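Long-range contact in SNF1-like protein kinase ssp2 (Schizosaccharomyces pombe, PDB 2QRD), which probably serves as the catalytic alpha subunit of a heterotrimeric AMPK/SNF1-type protein kinase, represented here by its C-terminal regulatory region: residues Tyr31-Thr42 and Tyr56-Ile64. Sequence-based numbering, arbitrary orientation.
Sequences YRALQRAGAQFT and YTIKSRWEI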
# COMPACT_ATOMS: atom_id res chain seq x y z
N TYR A 31 -0.67 4.99 -32.52
CA TYR A 31 -1.88 5.69 -32.96
C TYR A 31 -3.06 4.75 -33.04
O TYR A 31 -4.19 5.12 -32.73
CB TYR A 31 -1.67 6.35 -34.33
CG TYR A 31 -1.13 7.76 -34.28
CD1 TYR A 31 0.07 8.09 -34.88
CD2 TYR A 31 -1.84 8.78 -33.63
CE1 TYR A 31 0.57 9.41 -34.86
CE2 TYR A 31 -1.34 10.11 -33.59
CZ TYR A 31 -0.15 10.41 -34.22
OH TYR A 31 0.36 11.69 -34.19
N ARG A 32 -2.79 3.53 -33.46
CA ARG A 32 -3.83 2.52 -33.54
C ARG A 32 -4.34 2.14 -32.14
O ARG A 32 -5.55 2.06 -31.93
CB ARG A 32 -3.36 1.31 -34.35
CG ARG A 32 -3.45 1.54 -35.85
CD ARG A 32 -2.96 0.36 -36.67
NE ARG A 32 -3.36 0.47 -38.08
CZ ARG A 32 -2.73 -0.12 -39.10
NH1 ARG A 32 -1.64 -0.85 -38.87
NH2 ARG A 32 -3.17 0.05 -40.35
N ALA A 33 -3.42 1.93 -31.21
CA ALA A 33 -3.74 1.71 -29.80
C ALA A 33 -4.53 2.88 -29.12
O ALA A 33 -5.48 2.63 -28.38
CB ALA A 33 -2.47 1.46 -29.04
N LEU A 34 -4.11 4.13 -29.37
CA LEU A 34 -4.84 5.32 -28.90
C LEU A 34 -6.27 5.33 -29.43
O LEU A 34 -7.21 5.62 -28.69
CB LEU A 34 -4.12 6.60 -29.32
CG LEU A 34 -2.77 6.94 -28.63
CD1 LEU A 34 -2.12 8.14 -29.34
CD2 LEU A 34 -2.93 7.24 -27.16
N GLN A 35 -6.45 4.97 -30.69
CA GLN A 35 -7.75 4.99 -31.32
C GLN A 35 -8.65 3.87 -30.79
O GLN A 35 -9.88 4.06 -30.67
CB GLN A 35 -7.62 4.91 -32.84
CG GLN A 35 -8.96 4.85 -33.54
CD GLN A 35 -8.86 4.35 -34.94
OE1 GLN A 35 -8.97 5.13 -35.89
NE2 GLN A 35 -8.69 3.04 -35.10
N ARG A 36 -8.08 2.70 -30.50
CA ARG A 36 -8.86 1.61 -29.89
C ARG A 36 -9.27 1.94 -28.46
O ARG A 36 -10.37 1.59 -28.04
CB ARG A 36 -8.12 0.28 -29.91
CG ARG A 36 -8.16 -0.44 -31.23
CD ARG A 36 -8.05 -1.92 -31.00
NE ARG A 36 -6.78 -2.29 -30.37
CZ ARG A 36 -6.58 -3.42 -29.68
NH1 ARG A 36 -7.56 -4.31 -29.51
NH2 ARG A 36 -5.38 -3.65 -29.16
N ALA A 37 -8.40 2.63 -27.73
CA ALA A 37 -8.72 3.04 -26.36
C ALA A 37 -9.74 4.19 -26.31
O ALA A 37 -10.28 4.49 -25.26
CB ALA A 37 -7.45 3.40 -25.59
N GLY A 38 -10.01 4.78 -27.47
CA GLY A 38 -10.92 5.92 -27.60
C GLY A 38 -10.31 7.31 -27.40
O GLY A 38 -11.04 8.29 -27.36
N ALA A 39 -8.99 7.40 -27.26
CA ALA A 39 -8.32 8.67 -27.05
C ALA A 39 -8.39 9.52 -28.32
O ALA A 39 -8.65 9.00 -29.40
CB ALA A 39 -6.86 8.46 -26.63
N GLN A 40 -8.19 10.83 -28.17
CA GLN A 40 -8.02 11.73 -29.31
C GLN A 40 -6.63 12.29 -29.21
O GLN A 40 -6.07 12.34 -28.14
CB GLN A 40 -9.05 12.86 -29.30
CG GLN A 40 -10.17 12.57 -30.22
CD GLN A 40 -11.53 12.95 -29.68
OE1 GLN A 40 -12.08 12.27 -28.80
NE2 GLN A 40 -12.10 14.00 -30.22
N PHE A 41 -6.09 12.72 -30.35
CA PHE A 41 -4.67 12.94 -30.47
C PHE A 41 -4.33 13.99 -31.53
O PHE A 41 -5.11 14.23 -32.48
CB PHE A 41 -3.95 11.60 -30.74
CG PHE A 41 -4.69 10.69 -31.71
CD1 PHE A 41 -4.63 10.92 -33.08
CD2 PHE A 41 -5.45 9.60 -31.25
CE1 PHE A 41 -5.30 10.09 -33.97
CE2 PHE A 41 -6.12 8.77 -32.14
CZ PHE A 41 -6.04 9.02 -33.50
N THR A 42 -3.20 14.67 -31.33
CA THR A 42 -2.65 15.50 -32.38
C THR A 42 -2.01 14.56 -33.40
O THR A 42 -1.84 13.36 -33.15
CB THR A 42 -1.58 16.46 -31.86
OG1 THR A 42 -0.51 15.70 -31.29
CG2 THR A 42 -2.15 17.46 -30.86
N TYR A 56 6.99 12.43 -33.56
CA TYR A 56 7.11 11.45 -32.46
C TYR A 56 6.65 11.98 -31.08
O TYR A 56 6.70 11.26 -30.11
CB TYR A 56 8.52 10.87 -32.38
CG TYR A 56 8.90 10.09 -33.62
CD1 TYR A 56 9.79 10.61 -34.53
CD2 TYR A 56 8.33 8.85 -33.89
CE1 TYR A 56 10.11 9.91 -35.69
CE2 TYR A 56 8.65 8.13 -35.05
CZ TYR A 56 9.55 8.66 -35.94
OH TYR A 56 9.90 7.97 -37.09
N THR A 57 6.22 13.23 -31.04
CA THR A 57 5.54 13.84 -29.89
C THR A 57 4.04 13.89 -30.22
O THR A 57 3.60 14.59 -31.16
CB THR A 57 6.07 15.28 -29.66
OG1 THR A 57 7.49 15.25 -29.56
CG2 THR A 57 5.49 15.90 -28.39
N ILE A 58 3.26 13.11 -29.46
CA ILE A 58 1.81 13.03 -29.62
C ILE A 58 1.16 13.60 -28.34
O ILE A 58 1.49 13.16 -27.22
CB ILE A 58 1.31 11.55 -29.82
CG1 ILE A 58 1.99 10.91 -31.04
CG2 ILE A 58 -0.23 11.47 -29.87
CD1 ILE A 58 1.98 9.35 -31.05
N LYS A 59 0.23 14.55 -28.50
CA LYS A 59 -0.61 14.96 -27.38
C LYS A 59 -1.97 14.29 -27.47
O LYS A 59 -2.62 14.31 -28.51
CB LYS A 59 -0.71 16.49 -27.25
CG LYS A 59 0.63 17.15 -26.92
CD LYS A 59 0.48 18.41 -26.15
CE LYS A 59 1.79 19.23 -26.18
NZ LYS A 59 1.97 20.14 -24.98
N SER A 60 -2.41 13.67 -26.40
CA SER A 60 -3.65 12.92 -26.46
C SER A 60 -4.63 13.43 -25.40
O SER A 60 -4.23 13.88 -24.32
CB SER A 60 -3.41 11.41 -26.31
OG SER A 60 -2.88 11.12 -25.02
N ARG A 61 -5.91 13.39 -25.74
CA ARG A 61 -6.96 13.70 -24.80
C ARG A 61 -7.85 12.46 -24.62
O ARG A 61 -8.23 11.81 -25.60
CB ARG A 61 -7.77 14.90 -25.27
CG ARG A 61 -8.60 15.51 -24.19
CD ARG A 61 -9.40 16.66 -24.73
NE ARG A 61 -10.18 16.24 -25.89
CZ ARG A 61 -10.70 17.07 -26.78
NH1 ARG A 61 -10.52 18.37 -26.62
NH2 ARG A 61 -11.40 16.59 -27.82
N TRP A 62 -8.17 12.17 -23.36
CA TRP A 62 -8.94 10.98 -22.98
C TRP A 62 -10.13 11.41 -22.13
O TRP A 62 -9.96 12.17 -21.14
CB TRP A 62 -8.08 10.05 -22.11
CG TRP A 62 -6.79 9.52 -22.71
CD1 TRP A 62 -5.65 10.23 -23.07
CD2 TRP A 62 -6.47 8.15 -22.95
NE1 TRP A 62 -4.68 9.38 -23.55
CE2 TRP A 62 -5.15 8.10 -23.47
CE3 TRP A 62 -7.19 6.95 -22.79
CZ2 TRP A 62 -4.53 6.90 -23.84
CZ3 TRP A 62 -6.57 5.75 -23.14
CH2 TRP A 62 -5.26 5.73 -23.67
N GLU A 63 -11.32 10.94 -22.50
CA GLU A 63 -12.49 11.12 -21.64
C GLU A 63 -12.29 10.23 -20.40
O GLU A 63 -11.78 9.13 -20.52
CB GLU A 63 -13.82 10.86 -22.39
CG GLU A 63 -14.13 11.91 -23.50
CD GLU A 63 -15.64 12.35 -23.65
OE1 GLU A 63 -16.46 11.63 -24.28
OE2 GLU A 63 -15.98 13.48 -23.18
N ILE A 64 -12.60 10.73 -19.22
CA ILE A 64 -12.40 9.90 -18.03
C ILE A 64 -13.65 9.07 -17.81
O ILE A 64 -14.72 9.62 -17.61
CB ILE A 64 -11.95 10.71 -16.75
CG1 ILE A 64 -10.65 11.48 -17.01
CG2 ILE A 64 -11.74 9.79 -15.56
CD1 ILE A 64 -10.40 12.63 -16.08
O HOH W 1 -11.27 13.27 -26.05
O HOH W 2 1.65 15.25 -33.15
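Thr42 OG1 takes the amide proton of Lys59 N at 3.1 Å, nearly straight at 168°, and is also hydrogen-bonded to a water that donates to Thr57 O. Chi1 of 60° sets this hydroxyl between its own backbone N and carbonyl carbon, facing the strand, while Thr42 N returns a bond to Lys59 O. Farther along, Gln40 and Arg61 form an antiparallel hydrogen-bonded pair, with Gln40 N 2.8 Å from Arg61 O. Their side chains run side by side, amide and guanidinium planes almost perpendicular, and a second water joins Gln40 OE1 to Arg61 NE. Strand 40-41 thereby becomes the outermost strand that this chain contributes to the antiparallel sheet of this KA1-like domain, shortly after helix 23-37, which is closed by a Schellman motif with Gly38 as its C-prime residue; Phe41 carries backbone hydrogen bonds on to the neighbouring SPCC1919.03c chain. Between helix and sheet, Ala39 CB sits over the face of the Trp62 indole, 3.7 Å from the five-membered ring centroid; Ala37 CB and Leu34 CD2 approach the six-membered ring obliquely. Trp62 NE1 donates to Ser60 OG, which also bonds Ile78 O on the next strand. With the indole of Trp62 cut back to an alanine, Ala37 and Ala39 are likely to face a gap and Ser60 OG to lose its indole donor. Ile58 CD1 lies over one face of Tyr31, 4.1 Å from the ring centroid, while the CG2 branch of Ile58 packs against both Leu34 CD1 and Phe41 CB.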